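Local structure of THUMP domain-containing protein (Pyrococcus horikoshii, 1VBK) at residues 1-7 and 73-79; 90-95 and 162-166; 217-221 and 237-241. The protein is of unproven function but probably binds ATP and RNA, as expected of a ThiI-like, putative thiamine-biosynthesis protein that carries a THUMP domain. All coordinates share one frame. Residue numbers count along the deposited sequence, not the author numbering.

How the contacts relate
Contacts 1 and 2 are buried and share one sheet, their centres 11 Å apart; contact 3 belongs to a separate parallel sheet across the chain's centre, about 37 and 46 Å from them between centres. Contact 1 pairs strands 3-8 and 71-81 mainly through backbone hydrogen bonds, supplemented by Asn2 and Arg7 side chains. Strand 71-81 also borders strand 160-164, whose face is covered in contact 2 by helix 84-102, the next element in the chain, so the two contacts form one unit of sheet and helix. Contacts 2 and 3 both lay a helix on a strand without direct hydrogen bonds, each with one bridging water, but contact 3 is partly buried and has an arginine at its border.

Contact 1. Residues 1-7 and 73-79; sequences MNVVIVR and SISPAME
A classic beta bulge disturbs the start of this antiparallel pair: Asn2 N and Val3 N both donate to Ala77 O, at 3.0 and 3.1 Å, Asn2 having phi/psi -143/4°, its psi well below that of an extended residue. Asn2 suits the bulge because its chi1 of 48° (p) lets OD1 accept from Glu79 N at 2.7 Å, carrying the pairing beyond the irregularity. Strands 3-7 and 73-79 then run regularly, their axes approaching to 4.4 Å, at 155°. Val3-Ala77, Ile5-Ser75 and Arg7-Ser73 are hydrogen-bonded pairs; Ile5 N to Ser75 O is 2.8 Å. Val4-Pro76 and Val6-Ile74 are non-hydrogen-bonded, so Pro76, lacking an NH, costs this pairing nothing. Val4 CG1 meets Ile74 CG2 at 3.3 Å on the face covered by helix 58-65; Met1 sets SD 3.6 Å from Pro76 CB and CG 3.7 Å from Met78 CG. On the other face, Arg7 (chi1 m, chi2 and chi3 t) extends across to the partner strand, NH1 donating to Ser73 OG at 3.1 Å and Ser75 OG at 2.9 Å. Ser75 OG also bonds Glu166 O. Hydroxyls and the salt-bridged carboxylate of Glu155 thus give the buried guanidinium polar partners, with Arg50 close by.

Contact 2. Residues 90-95 and 162-166; sequences TALLMF and YIYTE
Met94 reaches from helix 84-102 across the end of strand 160-164, its SD 3.8 Å from Ile163 CG2 and 3.2 Å from Ile163 O, and its CE 4.0 Å from Tyr164 CA. The unbranched chain, with chi1 m, chi2 t and chi3 p, is long and supple enough to follow the strand backbone. Residues 90-95 are regular alpha-helix, with Met94 N bonded to Thr90 O at 3.0 Å; residues 162-164 are extended, and Thr165 leaves the strand with phi/psi -124/-12°. The two axes approach to 8.5 Å and run nearly parallel, at 23°. Ala91 lies nearest Ile163, with CA atoms 6.5 Å apart, and Met94 nearest Thr165, at 6.8 Å. One helical turn separates Thr90 from Met94, and both direct CA-to-CB at the strand. Ile163 (chi1 m, chi2 t) extends CD1 to within 3.5 Å of Thr90 CB and 4.0 Å of Ala91 N; the small Ala91 leaves room for it. Tyr164 points away, as alternation in a strand requires. This helix-on-sheet layer belongs to the THUMP region, where helix 124-138 also packs on Ala91. Thr165 offers CG2 to Met94 CB at 3.9 Å, while a water joins its OG1, at 2.9 Å, to Met94 O, at 2.7 Å. With no direct hydrogen bond across it, the interface depends on apolar fit, and the water links the two segments at its end.

Contact 3. Residues 217-221 and 237-241; sequences LEKVR and FLVVA
Leu238, with chi1 t and chi2 p, pushes its isobutyl group from the residue just before strand 239-241 toward helix 215-228. Its CD2 lies 4.0 Å from Val220 CG1, 4.1 Å from Leu217 CD1 and 3.8 Å from Arg221 NH1. Leu217, also t and p, leaves its CA sideways, yet the rotamer brings CD1 back to 4.3 Å from Val240 CG2. Val220 (chi1 t) directs CA-to-CB toward segment 237-241. These elements close a beta-alpha-beta crossover from strand 204-210, whose Tyr209 touches Leu217, Val220 and Val240, through helix 215-228 to strand 239-241, outermost within this chain in a five-stranded parallel sheet of order 3-2-1-4-5, consistent with the HUP-type fold of the ThiI family. Segment 217-221 is regular helix; segment 237-241 is extended, so Leu238 and Val240 face the helix while Val239 turns to helix 244-254. The nearest CA pairs are Arg221-Leu238 at 7.4 Å and Leu217-Val240 at 8.8 Å. The long aliphatic chain of Arg221 (chi1 m, chi2 and chi3 t) lets its guanidinium pass beside Leu238 and Val240, NH2 4.1 Å from Val240 CG2, and still reach water: NH1 donates at 3.0 Å to one that donates to Leu238 O at 2.8 Å.

Contact 1. Residues 1-7 and 73-79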
ATOM      1  N   MET A   1     -15.598 -36.916  15.876  1.00 34.40           N
ATOM      2  CA  MET A   1     -15.604 -35.927  14.758  1.00 34.40           C
ATOM      3  C   MET A   1     -14.276 -35.960  14.011  1.00 32.87           C
ATOM      4  O   MET A   1     -13.282 -36.478  14.525  1.00 31.81           O
ATOM      5  CB  MET A   1     -15.868 -34.525  15.308  1.00 35.00           C
ATOM      6  CG  MET A   1     -17.160 -34.437  16.109  1.00 37.18           C
ATOM      7  SD  MET A   1     -17.524 -32.789  16.716  1.00 39.63           S
ATOM      8  CE  MET A   1     -16.404 -32.696  18.121  1.00 39.68           C
ATOM      9  N   ASN A   2     -14.262 -35.408  12.799  1.00 30.39           N
ATOM     10  CA  ASN A   2     -13.051 -35.406  11.997  1.00 25.63           C
ATOM     11  C   ASN A   2     -12.781 -34.155  11.157  1.00 23.71           C
ATOM     12  O   ASN A   2     -11.811 -34.123  10.402  1.00 20.19           O
ATOM     13  CB  ASN A   2     -13.011 -36.654  11.106  1.00 26.05           C
ATOM     14  CG  ASN A   2     -14.311 -36.888  10.355  1.00 28.88           C
ATOM     15  OD1 ASN A   2     -15.171 -36.012  10.286  1.00 29.81           O
ATOM     16  ND2 ASN A   2     -14.451 -38.072   9.773  1.00 30.05           N
ATOM     17  N   VAL A   3     -13.627 -33.131  11.274  1.00 19.61           N
ATOM     18  CA  VAL A   3     -13.396 -31.886  10.537  1.00 18.21           C
ATOM     19  C   VAL A   3     -13.935 -30.678  11.295  1.00 17.48           C
ATOM     20  O   VAL A   3     -14.591 -30.807  12.333  1.00 17.23           O
ATOM     21  CB  VAL A   3     -14.087 -31.865   9.133  1.00 19.29           C
ATOM     22  CG1 VAL A   3     -13.754 -33.125   8.333  1.00 18.89           C
ATOM     23  CG2 VAL A   3     -15.592 -31.710   9.302  1.00 17.52           C
ATOM     24  N   VAL A   4     -13.631 -29.501  10.767  1.00 16.65           N
ATOM     25  CA  VAL A   4     -14.136 -28.254  11.317  1.00 16.63           C
ATOM     26  C   VAL A   4     -14.686 -27.493  10.114  1.00 17.60           C
ATOM     27  O   VAL A   4     -13.984 -27.307   9.119  1.00 17.98           O
ATOM     28  CB  VAL A   4     -13.037 -27.389  11.979  1.00 16.69           C
ATOM     29  CG1 VAL A   4     -13.626 -26.047  12.389  1.00 17.73           C
ATOM     30  CG2 VAL A   4     -12.474 -28.094  13.215  1.00 19.00           C
ATOM     31  N   ILE A   5     -15.952 -27.095  10.195  1.00 17.41           N
ATOM     32  CA  ILE A   5     -16.582 -26.326   9.128  1.00 16.30           C
ATOM     33  C   ILE A   5     -16.384 -24.855   9.468  1.00 17.30           C
ATOM     34  O   ILE A   5     -16.726 -24.411  10.566  1.00 15.70           O
ATOM     35  CB  ILE A   5     -18.106 -26.590   9.046  1.00 18.57           C
ATOM     36  CG1 ILE A   5     -18.377 -28.079   8.807  1.00 18.93           C
ATOM     37  CG2 ILE A   5     -18.719 -25.754   7.919  1.00 17.87           C
ATOM     38  CD1 ILE A   5     -19.848 -28.448   8.931  1.00 19.57           C
ATOM     39  N   VAL A   6     -15.817 -24.103   8.535  1.00 16.04           N
ATOM     40  CA  VAL A   6     -15.590 -22.682   8.739  1.00 16.46           C
ATOM     41  C   VAL A   6     -16.486 -21.929   7.762  1.00 16.61           C
ATOM     42  O   VAL A   6     -16.382 -22.117   6.549  1.00 16.90           O
ATOM     43  CB  VAL A   6     -14.120 -22.319   8.485  1.00 16.94           C
ATOM     44  CG1 VAL A   6     -13.919 -20.799   8.611  1.00 15.04           C
ATOM     45  CG2 VAL A   6     -13.237 -23.059   9.485  1.00 17.34           C
ATOM     46  N   ARG A   7     -17.375 -21.097   8.296  1.00 15.99           N
ATOM     47  CA  ARG A   7     -18.303 -20.331   7.465  1.00 16.71           C
ATOM     48  C   ARG A   7     -17.911 -18.864   7.453  1.00 16.55           C
ATOM     49  O   ARG A   7     -17.469 -18.323   8.465  1.00 16.42           O
ATOM     50  CB  ARG A   7     -19.737 -20.486   7.985  1.00 17.31           C
ATOM     51  CG  ARG A   7     -20.130 -21.940   8.221  1.00 18.58           C
ATOM     52  CD  ARG A   7     -21.605 -22.101   8.594  1.00 18.97           C
ATOM     53  NE  ARG A   7     -21.892 -23.496   8.907  1.00 20.03           N
ATOM     54  CZ  ARG A   7     -21.638 -24.063  10.084  1.00 21.88           C
ATOM     55  NH1 ARG A   7     -21.101 -23.350  11.070  1.00 17.62           N
ATOM     56  NH2 ARG A   7     -21.886 -25.353  10.264  1.00 18.82           N
ATOM     57  N   SER A  73     -18.817 -18.251  11.594  1.00 17.71           N
ATOM     58  CA  SER A  73     -19.086 -19.322  12.552  1.00 18.33           C
ATOM     59  C   SER A  73     -18.238 -20.555  12.284  1.00 17.79           C
ATOM     60  O   SER A  73     -17.774 -20.783  11.162  1.00 17.03           O
ATOM     61  CB  SER A  73     -20.577 -19.692  12.585  1.00 17.91           C
ATOM     62  OG  SER A  73     -21.011 -20.291  11.382  1.00 18.27           O
ATOM     63  N   ILE A  74     -18.048 -21.346  13.335  1.00 17.34           N
ATOM     64  CA  ILE A  74     -17.228 -22.545  13.290  1.00 16.80           C
ATOM     65  C   ILE A  74     -17.978 -23.759  13.850  1.00 16.61           C
ATOM     66  O   ILE A  74     -18.597 -23.670  14.907  1.00 16.73           O
ATOM     67  CB  ILE A  74     -15.960 -22.318  14.140  1.00 18.24           C
ATOM     68  CG1 ILE A  74     -15.268 -21.034  13.685  1.00 24.04           C
ATOM     69  CG2 ILE A  74     -15.018 -23.506  14.033  1.00 20.47           C
ATOM     70  CD1 ILE A  74     -14.210 -20.546  14.636  1.00 23.29           C
ATOM     71  N   SER A  75     -17.907 -24.891  13.150  1.00 15.49           N
ATOM     72  CA  SER A  75     -18.579 -26.103  13.617  1.00 15.02           C
ATOM     73  C   SER A  75     -17.750 -27.381  13.550  1.00 16.49           C
ATOM     74  O   SER A  75     -17.469 -27.884  12.462  1.00 18.02           O
ATOM     75  CB  SER A  75     -19.870 -26.365  12.823  1.00 16.06           C
ATOM     76  OG  SER A  75     -20.900 -25.440  13.130  1.00 16.30           O
ATOM     77  N   PRO A  76     -17.330 -27.910  14.708  1.00 17.02           N
ATOM     78  CA  PRO A  76     -16.556 -29.159  14.688  1.00 17.27           C
ATOM     79  C   PRO A  76     -17.608 -30.122  14.135  1.00 16.58           C
ATOM     80  O   PRO A  76     -18.780 -29.992  14.478  1.00 16.20           O
ATOM     81  CB  PRO A  76     -16.295 -29.430  16.170  1.00 15.07           C
ATOM     82  CG  PRO A  76     -16.296 -28.061  16.776  1.00 19.16           C
ATOM     83  CD  PRO A  76     -17.442 -27.376  16.075  1.00 15.53           C
ATOM     84  N   ALA A  77     -17.228 -31.073  13.293  1.00 16.64           N
ATOM     85  CA  ALA A  77     -18.232 -31.968  12.738  1.00 17.86           C
ATOM     86  C   ALA A  77     -17.707 -33.329  12.318  1.00 18.73           C
ATOM     87  O   ALA A  77     -16.500 -33.541  12.227  1.00 17.40           O
ATOM     88  CB  ALA A  77     -18.905 -31.296  11.538  1.00 16.36           C
ATOM     89  N   MET A  78     -18.640 -34.245  12.070  1.00 18.67           N
ATOM     90  CA  MET A  78     -18.309 -35.586  11.608  1.00 20.06           C
ATOM     91  C   MET A  78     -18.646 -35.645  10.128  1.00 20.53           C
ATOM     92  O   MET A  78     -19.764 -35.309   9.728  1.00 19.61           O
ATOM     93  CB  MET A  78     -19.130 -36.649  12.339  1.00 22.31           C
ATOM     94  CG  MET A  78     -18.758 -36.857  13.791  1.00 27.93           C
ATOM     95  SD  MET A  78     -19.740 -38.180  14.529  1.00 35.83           S
ATOM     96  CE  MET A  78     -18.647 -39.597  14.323  1.00 34.67           C
ATOM     97  N   GLU A  79     -17.678 -36.062   9.322  1.00 20.61           N
ATOM     98  CA  GLU A  79     -17.880 -36.189   7.882  1.00 22.02           C
ATOM     99  C   GLU A  79     -18.179 -37.649   7.562  1.00 22.09           C
ATOM    100  O   GLU A  79     -17.470 -38.545   8.016  1.00 22.59           O
ATOM    101  CB  GLU A  79     -16.623 -35.763   7.123  1.00 23.10           C
ATOM    102  CG  GLU A  79     -16.705 -36.008   5.622  1.00 27.92           C
ATOM    103  CD  GLU A  79     -15.346 -35.962   4.956  1.00 30.64           C
ATOM    104  OE1 GLU A  79     -14.632 -34.954   5.129  1.00 33.38           O
ATOM    105  OE2 GLU A  79     -14.992 -36.937   4.263  1.00 34.88           O
TER

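Contact 2. Residues 90-95 and 162-166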
ATOM      1  N   THR A  90     -25.451 -41.121  12.225  1.00 19.13           N
ATOM      2  CA  THR A  90     -24.476 -40.174  12.758  1.00 18.67           C
ATOM      3  C   THR A  90     -25.203 -39.063  13.510  1.00 17.24           C
ATOM      4  O   THR A  90     -24.746 -38.605  14.551  1.00 16.34           O
ATOM      5  CB  THR A  90     -23.613 -39.544  11.651  1.00 20.80           C
ATOM      6  OG1 THR A  90     -22.984 -40.578  10.887  1.00 23.21           O
ATOM      7  CG2 THR A  90     -22.523 -38.661  12.271  1.00 20.16           C
ATOM      8  N   ALA A  91     -26.340 -38.629  12.974  1.00 15.93           N
ATOM      9  CA  ALA A  91     -27.123 -37.584  13.620  1.00 15.63           C
ATOM     10  C   ALA A  91     -27.572 -38.045  15.014  1.00 16.22           C
ATOM     11  O   ALA A  91     -27.492 -37.281  15.976  1.00 15.15           O
ATOM     12  CB  ALA A  91     -28.329 -37.231  12.767  1.00 14.48           C
ATOM     13  N   LEU A  92     -28.034 -39.289  15.120  1.00 15.42           N
ATOM     14  CA  LEU A  92     -28.482 -39.827  16.406  1.00 16.60           C
ATOM     15  C   LEU A  92     -27.304 -39.969  17.374  1.00 15.94           C
ATOM     16  O   LEU A  92     -27.423 -39.668  18.563  1.00 13.61           O
ATOM     17  CB  LEU A  92     -29.173 -41.184  16.211  1.00 15.92           C
ATOM     18  CG  LEU A  92     -29.732 -41.895  17.449  1.00 16.30           C
ATOM     19  CD1 LEU A  92     -30.701 -40.982  18.191  1.00 17.83           C
ATOM     20  CD2 LEU A  92     -30.439 -43.177  17.017  1.00 16.45           C
ATOM     21  N   LEU A  93     -26.167 -40.412  16.856  1.00 16.21           N
ATOM     22  CA  LEU A  93     -24.969 -40.574  17.674  1.00 18.28           C
ATOM     23  C   LEU A  93     -24.552 -39.240  18.293  1.00 17.51           C
ATOM     24  O   LEU A  93     -24.257 -39.149  19.492  1.00 17.52           O
ATOM     25  CB  LEU A  93     -23.825 -41.116  16.814  1.00 22.57           C
ATOM     26  CG  LEU A  93     -22.487 -41.351  17.516  1.00 27.34           C
ATOM     27  CD1 LEU A  93     -22.610 -42.545  18.454  1.00 30.06           C
ATOM     28  CD2 LEU A  93     -21.399 -41.612  16.476  1.00 31.65           C
ATOM     29  N   MET A  94     -24.527 -38.199  17.473  1.00 15.76           N
ATOM     30  CA  MET A  94     -24.145 -36.884  17.956  1.00 18.10           C
ATOM     31  C   MET A  94     -25.210 -36.268  18.854  1.00 15.91           C
ATOM     32  O   MET A  94     -24.897 -35.526  19.779  1.00 12.89           O
ATOM     33  CB  MET A  94     -23.834 -35.974  16.774  1.00 18.58           C
ATOM     34  CG  MET A  94     -22.649 -36.499  15.983  1.00 25.33           C
ATOM     35  SD  MET A  94     -21.956 -35.314  14.872  1.00 30.47           S
ATOM     36  CE  MET A  94     -21.129 -34.207  16.081  1.00 24.61           C
ATOM     37  N   PHE A  95     -26.469 -36.581  18.576  1.00 16.31           N
ATOM     38  CA  PHE A  95     -27.565 -36.066  19.385  1.00 15.94           C
ATOM     39  C   PHE A  95     -27.436 -36.629  20.791  1.00 16.16           C
ATOM     40  O   PHE A  95     -27.575 -35.905  21.777  1.00 15.48           O
ATOM     41  CB  PHE A  95     -28.913 -36.476  18.781  1.00 14.91           C
ATOM     42  CG  PHE A  95     -30.102 -36.090  19.623  1.00 15.73           C
ATOM     43  CD1 PHE A  95     -30.497 -36.878  20.705  1.00 17.04           C
ATOM     44  CD2 PHE A  95     -30.820 -34.933  19.342  1.00 15.76           C
ATOM     45  CE1 PHE A  95     -31.593 -36.516  21.498  1.00 15.85           C
ATOM     46  CE2 PHE A  95     -31.914 -34.561  20.123  1.00 15.03           C
ATOM     47  CZ  PHE A  95     -32.302 -35.356  21.205  1.00 14.15           C
ATOM     48  N   TYR A 162     -21.795 -33.431   6.455  1.00 18.51           N
ATOM     49  CA  TYR A 162     -21.065 -32.922   7.612  1.00 16.03           C
ATOM     50  C   TYR A 162     -22.102 -32.688   8.696  1.00 17.27           C
ATOM     51  O   TYR A 162     -22.951 -31.815   8.572  1.00 16.83           O
ATOM     52  CB  TYR A 162     -20.361 -31.617   7.239  1.00 17.07           C
ATOM     53  CG  TYR A 162     -19.364 -31.800   6.117  1.00 18.24           C
ATOM     54  CD1 TYR A 162     -18.069 -32.251   6.377  1.00 19.52           C
ATOM     55  CD2 TYR A 162     -19.730 -31.577   4.793  1.00 19.22           C
ATOM     56  CE1 TYR A 162     -17.161 -32.476   5.339  1.00 21.39           C
ATOM     57  CE2 TYR A 162     -18.830 -31.803   3.743  1.00 21.23           C
ATOM     58  CZ  TYR A 162     -17.550 -32.252   4.026  1.00 21.87           C
ATOM     59  OH  TYR A 162     -16.662 -32.489   2.999  1.00 22.46           O
ATOM     60  N   ILE A 163     -22.019 -33.477   9.759  1.00 17.11           N
ATOM     61  CA  ILE A 163     -22.987 -33.402  10.843  1.00 18.31           C
ATOM     62  C   ILE A 163     -22.403 -32.809  12.114  1.00 17.13           C
ATOM     63  O   ILE A 163     -21.346 -33.230  12.575  1.00 15.72           O
ATOM     64  CB  ILE A 163     -23.543 -34.807  11.108  1.00 18.71           C
ATOM     65  CG1 ILE A 163     -24.104 -35.367   9.792  1.00 21.67           C
ATOM     66  CG2 ILE A 163     -24.604 -34.768  12.195  1.00 19.39           C
ATOM     67  CD1 ILE A 163     -24.671 -36.764   9.900  1.00 24.27           C
ATOM     68  N   TYR A 164     -23.104 -31.833  12.685  1.00 15.38           N
ATOM     69  CA  TYR A 164     -22.619 -31.166  13.883  1.00 17.28           C
ATOM     70  C   TYR A 164     -23.715 -30.804  14.890  1.00 18.00           C
ATOM     71  O   TYR A 164     -24.897 -30.769  14.553  1.00 17.77           O
ATOM     72  CB  TYR A 164     -21.881 -29.882  13.481  1.00 16.45           C
ATOM     73  CG  TYR A 164     -22.767 -28.856  12.789  1.00 17.76           C
ATOM     74  CD1 TYR A 164     -22.931 -28.853  11.400  1.00 20.53           C
ATOM     75  CD2 TYR A 164     -23.445 -27.890  13.532  1.00 20.71           C
ATOM     76  CE1 TYR A 164     -23.755 -27.897  10.773  1.00 21.88           C
ATOM     77  CE2 TYR A 164     -24.260 -26.946  12.924  1.00 21.93           C
ATOM     78  CZ  TYR A 164     -24.412 -26.949  11.552  1.00 23.11           C
ATOM     79  OH  TYR A 164     -25.217 -25.986  10.979  1.00 28.69           O
ATOM     80  N   THR A 165     -23.307 -30.537  16.127  1.00 17.40           N
ATOM     81  CA  THR A 165     -24.242 -30.113  17.171  1.00 19.00           C
ATOM     82  C   THR A 165     -23.776 -28.777  17.743  1.00 20.19           C
ATOM     83  O   THR A 165     -24.521 -28.116  18.469  1.00 20.98           O
ATOM     84  CB  THR A 165     -24.338 -31.122  18.335  1.00 21.72           C
ATOM     85  OG1 THR A 165     -23.031 -31.394  18.847  1.00 20.98           O
ATOM     86  CG2 THR A 165     -24.992 -32.413  17.875  1.00 21.29           C
ATOM     87  N   GLU A 166     -22.548 -28.379  17.405  1.00 19.81           N
ATOM     88  CA  GLU A 166     -21.983 -27.118  17.892  1.00 21.35           C
ATOM     89  C   GLU A 166     -21.738 -26.101  16.772  1.00 22.97           C
ATOM     90  O   GLU A 166     -21.234 -26.437  15.701  1.00 20.06           O
ATOM     91  CB  GLU A 166     -20.672 -27.381  18.642  1.00 26.36           C
ATOM     92  CG  GLU A 166     -20.006 -26.124  19.201  1.00 32.96           C
ATOM     93  CD  GLU A 166     -18.855 -26.428  20.158  1.00 37.51           C
ATOM     94  OE1 GLU A 166     -17.856 -27.051  19.730  1.00 39.80           O
ATOM     95  OE2 GLU A 166     -18.951 -26.039  21.344  1.00 40.29           O
TER
HETATM   96  O   HOH W   1     -22.617 -34.094  19.661  1.00 27.02           O

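Contact 3. Residues 217-221 and 237-241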
ATOM      1  N   LEU A 217       7.716   0.357  27.828  1.00 44.79           N
ATOM      2  CA  LEU A 217       7.930  -0.547  26.703  1.00 42.32           C
ATOM      3  C   LEU A 217       7.579  -1.959  27.145  1.00 41.70           C
ATOM      4  O   LEU A 217       6.984  -2.727  26.391  1.00 39.07           O
ATOM      5  CB  LEU A 217       9.386  -0.508  26.230  1.00 40.94           C
ATOM      6  CG  LEU A 217       9.741  -1.558  25.168  1.00 39.02           C
ATOM      7  CD1 LEU A 217       8.775  -1.463  23.995  1.00 38.70           C
ATOM      8  CD2 LEU A 217      11.172  -1.355  24.702  1.00 39.63           C
ATOM      9  N   GLU A 218       7.957  -2.291  28.376  1.00 41.42           N
ATOM     10  CA  GLU A 218       7.673  -3.605  28.936  1.00 41.93           C
ATOM     11  C   GLU A 218       6.155  -3.739  28.992  1.00 39.67           C
ATOM     12  O   GLU A 218       5.598  -4.807  28.740  1.00 40.26           O
ATOM     13  CB  GLU A 218       8.263  -3.716  30.345  1.00 45.12           C
ATOM     14  CG  GLU A 218       8.692  -5.122  30.731  1.00 50.98           C
ATOM     15  CD  GLU A 218       9.862  -5.623  29.895  1.00 53.91           C
ATOM     16  OE1 GLU A 218      10.931  -4.974  29.924  1.00 56.11           O
ATOM     17  OE2 GLU A 218       9.713  -6.660  29.211  1.00 54.83           O
ATOM     18  N   LYS A 219       5.494  -2.636  29.323  1.00 37.85           N
ATOM     19  CA  LYS A 219       4.041  -2.590  29.400  1.00 35.65           C
ATOM     20  C   LYS A 219       3.446  -2.745  28.001  1.00 35.55           C
ATOM     21  O   LYS A 219       2.407  -3.387  27.824  1.00 34.84           O
ATOM     22  CB  LYS A 219       3.601  -1.260  30.020  1.00 37.52           C
ATOM     23  CG  LYS A 219       2.154  -0.861  29.749  1.00 40.72           C
ATOM     24  CD  LYS A 219       1.161  -1.868  30.295  1.00 44.28           C
ATOM     25  CE  LYS A 219      -0.266  -1.416  30.015  1.00 46.01           C
ATOM     26  NZ  LYS A 219      -1.284  -2.379  30.526  1.00 47.06           N
ATOM     27  N   VAL A 220       4.110  -2.162  27.006  1.00 32.78           N
ATOM     28  CA  VAL A 220       3.631  -2.255  25.635  1.00 31.55           C
ATOM     29  C   VAL A 220       3.820  -3.659  25.075  1.00 31.18           C
ATOM     30  O   VAL A 220       2.943  -4.173  24.385  1.00 31.22           O
ATOM     31  CB  VAL A 220       4.337  -1.235  24.722  1.00 30.54           C
ATOM     32  CG1 VAL A 220       3.969  -1.489  23.258  1.00 29.82           C
ATOM     33  CG2 VAL A 220       3.921   0.169  25.118  1.00 28.87           C
ATOM     34  N   ARG A 221       4.954  -4.285  25.373  1.00 31.29           N
ATOM     35  CA  ARG A 221       5.196  -5.637  24.884  1.00 32.44           C
ATOM     36  C   ARG A 221       4.116  -6.590  25.397  1.00 32.53           C
ATOM     37  O   ARG A 221       3.713  -7.513  24.691  1.00 31.71           O
ATOM     38  CB  ARG A 221       6.580  -6.138  25.312  1.00 33.68           C
ATOM     39  CG  ARG A 221       7.741  -5.481  24.571  1.00 35.83           C
ATOM     40  CD  ARG A 221       9.065  -6.146  24.921  1.00 36.42           C
ATOM     41  NE  ARG A 221      10.215  -5.525  24.262  1.00 39.20           N
ATOM     42  CZ  ARG A 221      10.415  -5.504  22.945  1.00 40.23           C
ATOM     43  NH1 ARG A 221       9.538  -6.069  22.124  1.00 40.64           N
ATOM     44  NH2 ARG A 221      11.500  -4.928  22.446  1.00 38.96           N
ATOM     45  N   PHE A 237       5.244  -8.619  14.754  1.00 33.19           N
ATOM     46  CA  PHE A 237       6.392  -8.263  15.581  1.00 32.77           C
ATOM     47  C   PHE A 237       6.351  -6.785  15.935  1.00 30.40           C
ATOM     48  O   PHE A 237       6.106  -5.939  15.077  1.00 28.38           O
ATOM     49  CB  PHE A 237       7.708  -8.572  14.857  1.00 37.29           C
ATOM     50  CG  PHE A 237       7.978 -10.036  14.683  1.00 42.17           C
ATOM     51  CD1 PHE A 237       7.879 -10.908  15.764  1.00 44.61           C
ATOM     52  CD2 PHE A 237       8.334 -10.547  13.439  1.00 44.64           C
ATOM     53  CE1 PHE A 237       8.128 -12.271  15.610  1.00 46.18           C
ATOM     54  CE2 PHE A 237       8.586 -11.909  13.272  1.00 46.44           C
ATOM     55  CZ  PHE A 237       8.482 -12.772  14.361  1.00 47.33           C
ATOM     56  N   LEU A 238       6.587  -6.483  17.206  1.00 29.03           N
ATOM     57  CA  LEU A 238       6.585  -5.104  17.673  1.00 29.08           C
ATOM     58  C   LEU A 238       7.834  -4.390  17.183  1.00 28.83           C
ATOM     59  O   LEU A 238       8.945  -4.884  17.347  1.00 29.94           O
ATOM     60  CB  LEU A 238       6.542  -5.058  19.201  1.00 29.25           C
ATOM     61  CG  LEU A 238       6.565  -3.654  19.815  1.00 28.93           C
ATOM     62  CD1 LEU A 238       5.305  -2.909  19.412  1.00 30.34           C
ATOM     63  CD2 LEU A 238       6.668  -3.749  21.328  1.00 30.28           C
ATOM     64  N   VAL A 239       7.641  -3.226  16.573  1.00 27.91           N
ATOM     65  CA  VAL A 239       8.750  -2.430  16.063  1.00 27.97           C
ATOM     66  C   VAL A 239       8.971  -1.235  16.978  1.00 27.39           C
ATOM     67  O   VAL A 239       8.045  -0.477  17.250  1.00 27.51           O
ATOM     68  CB  VAL A 239       8.459  -1.905  14.643  1.00 28.54           C
ATOM     69  CG1 VAL A 239       9.566  -0.959  14.199  1.00 28.97           C
ATOM     70  CG2 VAL A 239       8.332  -3.068  13.674  1.00 28.48           C
ATOM     71  N   VAL A 240      10.196  -1.079  17.463  1.00 27.15           N
ATOM     72  CA  VAL A 240      10.531   0.040  18.335  1.00 28.40           C
ATOM     73  C   VAL A 240      11.242   1.096  17.497  1.00 27.64           C
ATOM     74  O   VAL A 240      12.282   0.823  16.904  1.00 28.95           O
ATOM     75  CB  VAL A 240      11.465  -0.407  19.487  1.00 29.68           C
ATOM     76  CG1 VAL A 240      11.716   0.752  20.439  1.00 30.78           C
ATOM     77  CG2 VAL A 240      10.852  -1.580  20.227  1.00 30.23           C
ATOM     78  N   ALA A 241      10.673   2.296  17.432  1.00 26.72           N
ATOM     79  CA  ALA A 241      11.275   3.382  16.662  1.00 26.24           C
ATOM     80  C   ALA A 241      11.806   4.438  17.620  1.00 26.25           C
ATOM     81  O   ALA A 241      11.042   5.057  18.357  1.00 28.00           O
ATOM     82  CB  ALA A 241      10.246   3.994  15.716  1.00 23.59           C
TER
HETATM   83  O   HOH W   2      10.192  -6.534  19.201  1.00 48.17           O